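Local coordinates for putative DNA-binding protein (PDB 3HWU) that is of unknown function but, as a trimeric protein of the PCC (DUF296) family, possibly binds DNA, at residues Tyr15-Arg20 with Cys118-Thr123; Glu36-Ala41 with Val122-Gln127; Thr78-Trp83 with Leu129-Asp134; Ser89-Gly94 with Gly105-Gly110. One frame throughout, in Å; residues are numbered along the deposited sequence. Where two conformers were deposited one is given.

Interaction 1 (Tyr15-Arg20 with Cys118-Thr123); sequences YLMVLR and CEITVT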
# COMPACT_ATOMS: atom_id res chain seq x y z
N TYR A 15 -12.46 -6.99 -7.04
CA TYR A 15 -12.75 -8.10 -6.14
C TYR A 15 -12.10 -7.84 -4.80
O TYR A 15 -11.11 -7.09 -4.70
CB TYR A 15 -12.15 -9.42 -6.70
CG TYR A 15 -12.74 -9.78 -8.03
CD1 TYR A 15 -13.99 -10.40 -8.12
CD2 TYR A 15 -12.09 -9.48 -9.20
CE1 TYR A 15 -14.54 -10.71 -9.38
CE2 TYR A 15 -12.64 -9.79 -10.45
CZ TYR A 15 -13.85 -10.37 -10.52
OH TYR A 15 -14.40 -10.61 -11.77
N LEU A 16 -12.61 -8.51 -3.77
CA LEU A 16 -11.93 -8.63 -2.47
C LEU A 16 -11.73 -10.12 -2.25
O LEU A 16 -12.68 -10.91 -2.32
CB LEU A 16 -12.82 -8.07 -1.34
CG LEU A 16 -12.24 -8.18 0.07
CD1 LEU A 16 -10.98 -7.31 0.28
CD2 LEU A 16 -13.31 -7.85 1.13
N MSE A 17 -10.49 -10.50 -1.97
CA MSE A 17 -10.16 -11.90 -1.75
C MSE A 17 -9.69 -12.10 -0.30
O MSE A 17 -8.92 -11.29 0.22
CB MSE A 17 -9.08 -12.29 -2.77
CG MSE A 17 -8.49 -13.68 -2.67
SE MSE A 17 -7.37 -14.12 -4.22
CE MSE A 17 -8.62 -15.28 -4.86
N VAL A 18 -10.17 -13.18 0.35
CA VAL A 18 -9.72 -13.55 1.69
C VAL A 18 -9.20 -14.99 1.60
O VAL A 18 -9.97 -15.94 1.49
CB VAL A 18 -10.79 -13.40 2.81
CG1 VAL A 18 -10.20 -13.85 4.16
CG2 VAL A 18 -11.32 -11.98 2.88
N LEU A 19 -7.89 -15.12 1.59
CA LEU A 19 -7.21 -16.40 1.56
C LEU A 19 -6.98 -16.88 2.98
O LEU A 19 -6.97 -16.11 3.93
CB LEU A 19 -5.91 -16.31 0.76
CG LEU A 19 -6.05 -15.78 -0.67
CD1 LEU A 19 -4.65 -15.77 -1.35
CD2 LEU A 19 -7.00 -16.64 -1.53
N ARG A 20 -6.85 -18.19 3.11
CA ARG A 20 -6.88 -18.89 4.36
C ARG A 20 -5.64 -19.76 4.55
O ARG A 20 -4.82 -19.90 3.65
CB ARG A 20 -8.16 -19.74 4.40
CG ARG A 20 -9.40 -18.97 4.07
CD ARG A 20 -9.71 -18.01 5.18
NE ARG A 20 -10.07 -18.77 6.35
CZ ARG A 20 -11.31 -19.17 6.60
NH1 ARG A 20 -12.29 -18.85 5.77
NH2 ARG A 20 -11.52 -19.89 7.68
N CYS A 118 -5.15 -13.82 4.46
CA CYS A 118 -4.59 -12.78 3.61
C CYS A 118 -5.76 -12.07 2.94
O CYS A 118 -6.51 -12.72 2.20
CB CYS A 118 -3.58 -13.37 2.60
SG CYS A 118 -2.93 -12.19 1.45
N GLU A 119 -5.89 -10.77 3.17
CA GLU A 119 -6.92 -9.92 2.58
C GLU A 119 -6.30 -9.22 1.39
O GLU A 119 -5.25 -8.61 1.53
CB GLU A 119 -7.42 -8.88 3.57
CG GLU A 119 -8.05 -9.46 4.82
CD GLU A 119 -8.39 -8.43 5.89
OE1 GLU A 119 -8.23 -7.23 5.63
OE2 GLU A 119 -8.82 -8.85 6.98
N ILE A 120 -6.93 -9.32 0.21
CA ILE A 120 -6.38 -8.75 -1.02
C ILE A 120 -7.46 -7.93 -1.70
O ILE A 120 -8.53 -8.48 -2.06
CB ILE A 120 -5.82 -9.80 -2.00
CG1 ILE A 120 -4.89 -10.79 -1.30
CG2 ILE A 120 -5.11 -9.08 -3.17
CD1 ILE A 120 -4.54 -12.03 -2.15
N THR A 121 -7.16 -6.66 -1.96
CA THR A 121 -8.09 -5.72 -2.61
C THR A 121 -7.65 -5.56 -4.07
O THR A 121 -6.54 -5.06 -4.31
CB THR A 121 -8.02 -4.36 -1.88
OG1 THR A 121 -8.38 -4.62 -0.52
CG2 THR A 121 -8.92 -3.35 -2.55
N VAL A 122 -8.48 -6.02 -5.03
CA VAL A 122 -8.11 -6.09 -6.43
C VAL A 122 -8.96 -5.08 -7.22
O VAL A 122 -10.21 -5.08 -7.12
CB VAL A 122 -8.36 -7.50 -6.99
CG1 VAL A 122 -7.91 -7.59 -8.48
CG2 VAL A 122 -7.65 -8.60 -6.16
N THR A 123 -8.30 -4.18 -7.94
CA THR A 123 -8.95 -3.18 -8.80
C THR A 123 -8.78 -3.64 -10.25
O THR A 123 -7.66 -3.73 -10.73
CB THR A 123 -8.33 -1.82 -8.60
OG1 THR A 123 -8.40 -1.49 -7.21
CG2 THR A 123 -9.04 -0.75 -9.41
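Tyr15 to Leu19 runs antiparallel to Cys118 to Val122, the axes of the two short segments approaching to 4.7 Å with 162° between their directions. Both strands belong to the large antiparallel sheet of the PCC domain. Three hydrogen-bonded pairs, Tyr15 with Val122, Met17 with Ile120 and Leu19 with Cys118, contribute two bonds each. In the middle pair, Met17 N donates to Ile120 O at 2.8 Å. Leu16 with Thr121 and Val18 with Glu119 are the non-hydrogen-bonded pairs between them. Here the backbones are joined by CA-H...O contacts, such as Leu16 CA to Ile120 O at 3.4 Å. The members of the hydrogen-bonded pairs put their side chains on one face, where helix 25-35 covers Met17, Leu19 and Ile120. Met17, deposited as selenomethionine, lies side by side with Ile120, CB to CB 4.2 Å. In Ile120, CG1 is anti to the carbonyl carbon and the chain then runs on extended (chi2 168°). This puts Ile120 CD1 3.8 Å from Leu19 CD1, where the two side chains cross obliquely. On the other face, the end of Leu16 comes close to the partner strand, CD1 3.6 Å from Ile120 O and 3.8 Å from Thr121 OG1. Glu119 points to the same face. Its carboxylate is gripped by the second subunit: Ser80 and His91 of that subunit hydrogen-bond to it, and Arg131 of that subunit makes a salt bridge. At the far end of the ladder, Cys118 N donates to Leu19 O at 3.0 Å from above the carbonyl plane, 43° out of it.

Interaction 2 (Glu36-Ala41 with Val122-Gln127); sequences EHIPSA and VTVYPQ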
# COMPACT_ATOMS: atom_id res chain seq x y z
N GLU A 36 -11.84 -15.48 -13.55
CA GLU A 36 -12.62 -14.28 -13.78
C GLU A 36 -12.15 -13.56 -15.06
O GLU A 36 -12.66 -12.46 -15.35
CB GLU A 36 -12.55 -13.34 -12.57
CG GLU A 36 -13.29 -13.85 -11.34
CD GLU A 36 -14.81 -13.89 -11.47
OE1 GLU A 36 -15.38 -13.05 -12.20
OE2 GLU A 36 -15.44 -14.75 -10.80
N HIS A 37 -11.22 -14.14 -15.81
CA HIS A 37 -10.74 -13.56 -17.09
C HIS A 37 -10.36 -12.09 -16.90
O HIS A 37 -10.75 -11.21 -17.66
CB HIS A 37 -11.81 -13.74 -18.19
CG HIS A 37 -12.44 -15.10 -18.16
ND1 HIS A 37 -13.65 -15.37 -17.55
CD2 HIS A 37 -11.94 -16.29 -18.55
CE1 HIS A 37 -13.88 -16.66 -17.60
NE2 HIS A 37 -12.86 -17.25 -18.21
N ILE A 38 -9.61 -11.81 -15.85
CA ILE A 38 -9.21 -10.44 -15.54
C ILE A 38 -8.36 -9.89 -16.66
O ILE A 38 -7.29 -10.46 -16.96
CB ILE A 38 -8.45 -10.40 -14.18
CG1 ILE A 38 -9.43 -10.70 -13.06
CG2 ILE A 38 -7.79 -9.02 -13.99
CD1 ILE A 38 -8.84 -10.77 -11.62
N PRO A 39 -8.77 -8.76 -17.28
CA PRO A 39 -7.90 -8.23 -18.35
C PRO A 39 -6.55 -7.73 -17.82
O PRO A 39 -5.49 -8.04 -18.35
CB PRO A 39 -8.76 -7.16 -19.02
CG PRO A 39 -10.20 -7.57 -18.66
CD PRO A 39 -10.06 -8.06 -17.24
N SER A 40 -6.61 -6.93 -16.76
CA SER A 40 -5.48 -6.49 -15.98
C SER A 40 -6.04 -5.94 -14.65
O SER A 40 -7.23 -5.68 -14.54
CB SER A 40 -4.68 -5.41 -16.71
OG SER A 40 -5.46 -4.24 -17.01
N ALA A 41 -5.16 -5.77 -13.68
CA ALA A 41 -5.59 -5.29 -12.37
C ALA A 41 -4.41 -4.81 -11.56
O ALA A 41 -3.27 -5.19 -11.79
CB ALA A 41 -6.31 -6.41 -11.57
N VAL A 122 -8.48 -6.02 -5.03
CA VAL A 122 -8.11 -6.09 -6.43
C VAL A 122 -8.96 -5.08 -7.22
O VAL A 122 -10.21 -5.08 -7.12
CB VAL A 122 -8.36 -7.50 -6.99
CG1 VAL A 122 -7.91 -7.59 -8.48
CG2 VAL A 122 -7.65 -8.60 -6.16
N THR A 123 -8.30 -4.18 -7.94
CA THR A 123 -8.95 -3.18 -8.80
C THR A 123 -8.78 -3.64 -10.25
O THR A 123 -7.66 -3.73 -10.73
CB THR A 123 -8.33 -1.82 -8.60
OG1 THR A 123 -8.40 -1.49 -7.21
CG2 THR A 123 -9.04 -0.75 -9.41
N VAL A 124 -9.88 -3.95 -10.94
CA VAL A 124 -9.87 -4.57 -12.26
C VAL A 124 -10.08 -3.55 -13.36
O VAL A 124 -10.95 -2.69 -13.27
CB VAL A 124 -10.96 -5.66 -12.35
CG1 VAL A 124 -11.05 -6.27 -13.76
CG2 VAL A 124 -10.66 -6.79 -11.35
N TYR A 125 -9.26 -3.64 -14.39
CA TYR A 125 -9.33 -2.73 -15.55
C TYR A 125 -9.85 -3.48 -16.76
O TYR A 125 -9.66 -4.69 -16.89
CB TYR A 125 -7.93 -2.20 -15.88
CG TYR A 125 -7.24 -1.62 -14.65
CD1 TYR A 125 -7.89 -0.72 -13.81
CD2 TYR A 125 -5.94 -2.00 -14.33
CE1 TYR A 125 -7.29 -0.23 -12.70
CE2 TYR A 125 -5.32 -1.46 -13.21
CZ TYR A 125 -6.00 -0.56 -12.42
OH TYR A 125 -5.38 -0.02 -11.31
N PRO A 126 -10.46 -2.77 -17.71
CA PRO A 126 -11.01 -3.45 -18.90
C PRO A 126 -10.01 -3.86 -19.97
O PRO A 126 -10.33 -4.71 -20.80
CB PRO A 126 -12.01 -2.42 -19.45
CG PRO A 126 -11.48 -1.12 -19.02
CD PRO A 126 -10.88 -1.37 -17.63
N GLN A 127 -8.82 -3.29 -19.92
CA GLN A 127 -7.79 -3.52 -20.93
C GLN A 127 -6.95 -4.76 -20.64
O GLN A 127 -6.38 -4.91 -19.56
CB GLN A 127 -6.83 -2.31 -20.98
CG GLN A 127 -7.48 -0.95 -21.25
CD GLN A 127 -7.80 -0.16 -20.02
OE1 GLN A 127 -8.07 -0.71 -18.96
NE2 GLN A 127 -7.79 1.18 -20.15
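Ser40 OG lies at the edge of the Tyr125 ring, in its plane, 3.5 Å from CD2. One face of that ring carries Thr123 O, 3.9 Å above the centre. Ala41 C approaches the ring obliquely, 3.8 Å from CE2. The Pro39 ring leans on backbone oxygens: its CG is 3.4 Å from Tyr125 O. Pro39 CD also meets Val124 CG1 at 4.0 Å, where the two side chains cross at about a right angle.

Two hydrogen bonds join the segments. Tyr125 N donates to Ser40 O at 2.9 Å, almost straight at 175°. Ser40 OG donates to Gln127 O at 2.8 Å, in the carbonyl plane. Ser40 carries OG between its backbone N and carbonyl carbon (chi1 60°), which lets one hydroxyl both border the tyrosine and bind the turn after the strand. Ala41 and Val124 form an antiparallel non-hydrogen-bonded pair, and Ala41 CB packs on Val122 CG1 at 3.7 Å. Met9 of the third subunit packs on Ser40, and Gln127 NE2 bonds to Lys10 O of that subunit.

The contact lies where the chain returns to the large sheet after helix 25-35. His37 takes a positive phi just after the helix, and Ile38 O accepts a bond from Trp83 NE1 on strand 72-84. The chain then passes into strand 40-49, which lies between strands 117-125 and 72-84.

Interaction 3 (Thr78-Trp83 with Leu129-Asp134); sequences TGSIAW and LDRFVD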
# COMPACT_ATOMS: atom_id res chain seq x y z
N THR A 78 1.83 -5.06 -2.58
CA THR A 78 1.36 -4.18 -3.64
C THR A 78 1.75 -4.86 -4.94
O THR A 78 2.89 -5.32 -5.07
CB THR A 78 1.99 -2.78 -3.53
OG1 THR A 78 1.71 -2.23 -2.23
CG2 THR A 78 1.44 -1.81 -4.57
N GLY A 79 0.87 -4.90 -5.94
CA GLY A 79 1.20 -5.57 -7.19
C GLY A 79 0.22 -5.39 -8.31
O GLY A 79 -0.69 -4.55 -8.21
N SER A 80 0.44 -6.11 -9.39
CA SER A 80 -0.42 -6.08 -10.56
C SER A 80 -0.63 -7.46 -11.13
O SER A 80 0.21 -8.36 -11.01
CB SER A 80 0.13 -5.16 -11.65
OG SER A 80 1.41 -5.58 -12.09
N ILE A 81 -1.78 -7.60 -11.79
CA ILE A 81 -2.14 -8.78 -12.62
C ILE A 81 -2.09 -8.39 -14.07
O ILE A 81 -2.73 -7.40 -14.48
CB ILE A 81 -3.55 -9.29 -12.30
CG1 ILE A 81 -3.68 -9.64 -10.81
CG2 ILE A 81 -3.91 -10.52 -13.14
CD1 ILE A 81 -5.09 -10.16 -10.36
N ALA A 82 -1.34 -9.15 -14.85
CA ALA A 82 -1.30 -9.03 -16.29
C ALA A 82 -1.01 -10.43 -16.85
O ALA A 82 -1.23 -11.42 -16.16
CB ALA A 82 -0.31 -7.95 -16.76
N TRP A 83 -0.61 -10.49 -18.11
CA TRP A 83 -0.47 -11.75 -18.85
C TRP A 83 0.87 -11.82 -19.55
O TRP A 83 1.44 -10.80 -19.90
CB TRP A 83 -1.62 -11.90 -19.85
CG TRP A 83 -2.93 -11.88 -19.14
CD1 TRP A 83 -3.63 -10.77 -18.75
CD2 TRP A 83 -3.65 -13.02 -18.63
NE1 TRP A 83 -4.72 -11.15 -18.03
CE2 TRP A 83 -4.78 -12.52 -17.96
CE3 TRP A 83 -3.48 -14.40 -18.73
CZ2 TRP A 83 -5.71 -13.34 -17.37
CZ3 TRP A 83 -4.42 -15.22 -18.15
CH2 TRP A 83 -5.53 -14.69 -17.49
N LEU A 129 -3.71 -6.60 -20.70
CA LEU A 129 -2.33 -6.15 -20.75
C LEU A 129 -1.36 -7.32 -20.68
O LEU A 129 -1.55 -8.25 -19.89
CB LEU A 129 -2.02 -5.17 -19.61
CG LEU A 129 -2.84 -3.90 -19.48
CD1 LEU A 129 -2.32 -3.07 -18.27
CD2 LEU A 129 -2.88 -3.12 -20.78
N ASP A 130 -0.32 -7.29 -21.52
CA ASP A 130 0.78 -8.23 -21.39
C ASP A 130 2.02 -7.54 -20.82
O ASP A 130 2.17 -6.31 -20.88
CB ASP A 130 1.14 -8.91 -22.71
CG ASP A 130 0.15 -10.00 -23.09
OD1 ASP A 130 -1.08 -9.67 -23.15
OD2 ASP A 130 0.62 -11.16 -23.30
N ARG A 131 2.87 -8.35 -20.22
CA ARG A 131 4.20 -7.95 -19.85
C ARG A 131 5.13 -8.42 -20.94
O ARG A 131 4.88 -9.45 -21.60
CB ARG A 131 4.63 -8.66 -18.57
CG ARG A 131 3.85 -8.37 -17.41
CD ARG A 131 4.59 -8.74 -16.01
NE ARG A 131 3.54 -8.79 -15.06
CZ ARG A 131 3.07 -7.72 -14.40
NH1 ARG A 131 3.69 -6.56 -14.47
NH2 ARG A 131 1.97 -7.84 -13.70
N PHE A 132 6.21 -7.69 -21.13
CA PHE A 132 7.19 -8.02 -22.19
C PHE A 132 8.57 -7.71 -21.64
O PHE A 132 8.73 -6.86 -20.77
CB PHE A 132 6.93 -7.13 -23.46
CG PHE A 132 7.20 -5.65 -23.23
CD1 PHE A 132 6.22 -4.85 -22.58
CD2 PHE A 132 8.43 -5.06 -23.59
CE1 PHE A 132 6.48 -3.50 -22.25
CE2 PHE A 132 8.67 -3.69 -23.31
CZ PHE A 132 7.71 -2.92 -22.65
N VAL A 133 9.60 -8.32 -22.22
CA VAL A 133 10.96 -8.01 -21.86
C VAL A 133 11.37 -6.71 -22.56
O VAL A 133 11.33 -6.63 -23.78
CB VAL A 133 11.94 -9.15 -22.24
CG1 VAL A 133 13.33 -8.76 -21.79
CG2 VAL A 133 11.48 -10.45 -21.60
N ASP A 134 11.79 -5.74 -21.75
CA ASP A 134 12.32 -4.45 -22.21
C ASP A 134 13.79 -4.66 -22.57
O ASP A 134 14.65 -4.79 -21.69
CB ASP A 134 12.17 -3.37 -21.12
CG ASP A 134 12.74 -2.03 -21.53
OD1 ASP A 134 13.71 -1.99 -22.34
OD2 ASP A 134 12.21 -1.01 -20.99
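A single backbone bridge, Trp83 to Asp130, ties the large sheet to the chain that leads into the small two-stranded antiparallel sheet 131-134/139-142. The strands do not run alongside each other: their axes stand at 85° and come no closer than 7.8 Å. Arg131 N donates to Trp83 O at 2.9 Å. Trp83 N makes a weak bond to Leu129 O at 3.0 Å. The same oxygen lies in the plane of the indole at its edge, 3.5 Å from Trp83 CD1. Ala82 CB packs against Leu129 CB at 4.3 Å.

The main side-chain link is Arg131 to Ser80. The arginine is extended from CG to NE and reaches across Ala82. Its NH2 donates to Ser80 OG at 2.8 Å with an angle of 164°, and the hydroxyl oxygen lies in the guanidinium plane. NH1 adds a weak bond to the same oxygen at 3.4 Å. Ala82 CB sits over one face of the guanidinium, 3.8 Å from NH2. The group is therefore fixed at its edge and covered on one face.

Ser80 OG and Arg131 NH1 are also held by Glu119 of the third subunit, which joins this polar cluster. Within the chain, Leu142 of strand 139-142 covers Ala82 and Leu129, while Arg131 NH2 also reaches Ser89 O on strand 87-97 and the arginine packs on His91 of that strand.

Interaction 4 (Ser89-Gly94 with Gly105-Gly110); sequences SIHAHG and GGHLLG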
# COMPACT_ATOMS: atom_id res chain seq x y z
N SER A 89 0.44 -13.38 -15.21
CA SER A 89 1.76 -12.88 -14.85
C SER A 89 1.61 -11.89 -13.72
O SER A 89 1.17 -10.75 -13.93
CB SER A 89 2.43 -12.23 -16.04
OG SER A 89 3.70 -11.71 -15.71
N ILE A 90 1.81 -12.38 -12.49
CA ILE A 90 1.61 -11.58 -11.28
C ILE A 90 2.96 -10.91 -10.96
O ILE A 90 4.01 -11.55 -10.93
CB ILE A 90 1.14 -12.45 -10.08
CG1 ILE A 90 -0.08 -13.29 -10.38
CG2 ILE A 90 0.84 -11.61 -8.86
CD1 ILE A 90 -1.29 -12.56 -10.89
N HIS A 91 2.93 -9.63 -10.67
CA HIS A 91 4.09 -8.85 -10.27
C HIS A 91 3.75 -8.29 -8.91
O HIS A 91 2.86 -7.45 -8.79
CB HIS A 91 4.36 -7.71 -11.24
CG HIS A 91 5.55 -6.91 -10.92
ND1 HIS A 91 5.79 -5.66 -11.45
CD2 HIS A 91 6.60 -7.19 -10.11
CE1 HIS A 91 6.96 -5.22 -11.00
NE2 HIS A 91 7.47 -6.14 -10.19
N ALA A 92 4.41 -8.78 -7.87
CA ALA A 92 4.05 -8.40 -6.53
C ALA A 92 5.32 -8.11 -5.71
O ALA A 92 6.31 -8.84 -5.79
CB ALA A 92 3.22 -9.50 -5.81
N HIS A 93 5.21 -7.10 -4.85
CA HIS A 93 6.21 -6.80 -3.83
C HIS A 93 5.53 -6.91 -2.47
O HIS A 93 4.31 -6.73 -2.33
CB HIS A 93 6.80 -5.39 -4.01
CG HIS A 93 7.64 -5.21 -5.24
ND1 HIS A 93 8.37 -4.06 -5.45
CD2 HIS A 93 7.89 -6.00 -6.31
CE1 HIS A 93 9.08 -4.20 -6.56
NE2 HIS A 93 8.82 -5.37 -7.08
N GLY A 94 6.33 -7.10 -1.42
CA GLY A 94 5.82 -7.15 -0.09
C GLY A 94 6.81 -6.67 0.95
O GLY A 94 8.00 -6.62 0.70
N GLY A 105 11.77 -7.33 2.88
CA GLY A 105 10.95 -7.71 1.75
C GLY A 105 11.55 -7.30 0.43
O GLY A 105 12.78 -7.36 0.26
N GLY A 106 10.69 -6.93 -0.51
CA GLY A 106 11.06 -6.66 -1.88
C GLY A 106 10.18 -7.41 -2.85
O GLY A 106 8.95 -7.52 -2.64
N HIS A 107 10.79 -7.86 -3.94
CA HIS A 107 10.10 -8.60 -4.99
C HIS A 107 9.74 -10.01 -4.52
O HIS A 107 10.63 -10.77 -4.14
CB HIS A 107 11.04 -8.67 -6.21
CG HIS A 107 10.52 -9.45 -7.36
ND1 HIS A 107 10.10 -8.86 -8.52
CD2 HIS A 107 10.43 -10.79 -7.55
CE1 HIS A 107 9.70 -9.80 -9.36
NE2 HIS A 107 9.88 -10.98 -8.79
N LEU A 108 8.45 -10.35 -4.55
CA LEU A 108 7.97 -11.64 -4.13
C LEU A 108 8.16 -12.70 -5.20
O LEU A 108 7.74 -12.53 -6.35
CB LEU A 108 6.49 -11.58 -3.72
CG LEU A 108 6.21 -10.96 -2.36
CD1 LEU A 108 4.74 -10.50 -2.27
CD2 LEU A 108 6.53 -12.00 -1.21
N LEU A 109 8.73 -13.83 -4.79
CA LEU A 109 8.74 -15.05 -5.62
C LEU A 109 7.61 -15.98 -5.24
O LEU A 109 7.11 -16.70 -6.08
CB LEU A 109 10.07 -15.76 -5.49
CG LEU A 109 11.29 -14.94 -5.96
CD1 LEU A 109 12.59 -15.72 -5.71
CD2 LEU A 109 11.16 -14.54 -7.43
N GLY A 110 7.20 -16.00 -3.99
CA GLY A 110 6.10 -16.87 -3.55
C GLY A 110 5.85 -16.66 -2.07
O GLY A 110 6.71 -16.15 -1.35
O HOH W 1 6.29 -10.89 -8.28
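His93 and His107 face each other as a non-hydrogen-bonded pair in the antiparallel hairpin of strands 87-97 and 103-114. The His93 side chain follows the partner backbone. Its CB is 3.3 Å from Gly106 O. With CG anti to the carbonyl carbon (chi1 -68°), CG remains 3.7 Å from that oxygen. Further out, CD2 lies 3.7 Å from His107 CA, and Gly106 C and His107 N lie over one face of the ring. At the tip, NE2 comes 4.0 Å from His107 ND1. The other ring nitrogen, ND1, bonds to Met74 O of the third subunit.

His91 joins from the same strand, its CD2 4.1 Å from His107 CE1, with the ring planes at 42°. The His107 ring meets both His91 and His93 rim to rim, neither lying over the face of the other. His91 NE2, His93 NE2 and His107 ND1 lie near one another, a grouping that could suit a metal, but none is bound in this model. His91 ND1 is held by Glu119 of the third subunit.

Gly94 and Gly106 form the next pair, with two backbone bonds. On the other side of His93, Leu108 N donates to Ala92 O at 2.9 Å, and Leu108 CD1 packs on Ala92 CB. A water extends this pairing. It accepts from Ala92 N at 2.9 Å and donates to Leu108 O. The same water lies over one face of the His107 ring, offset toward the rim.

In the fold
All four interactions reach the same large sheet; interaction 3 also leaves it for the small sheet. Interactions 1 and 2 share Val122 and Thr123 on strand 117-125, with centres about 14 Å apart. Strand 40-49 passes interaction 2 on to interaction 3, where Ala41 O lies 2.8 Å from Ile81 N. Interactions 3 and 4 sit on adjacent strands, centres about 12 Å apart, with Arg131 CZ 3.4 Å from His91 CB. This places the arginine beside the possible metal site of interaction 4. Interaction 1 is about 16 Å from interaction 4, centre to centre. In the trimer, however, its Glu119 crosses the interface, so interaction 1 of one subunit meets interactions 3 and 4 of a neighbouring one.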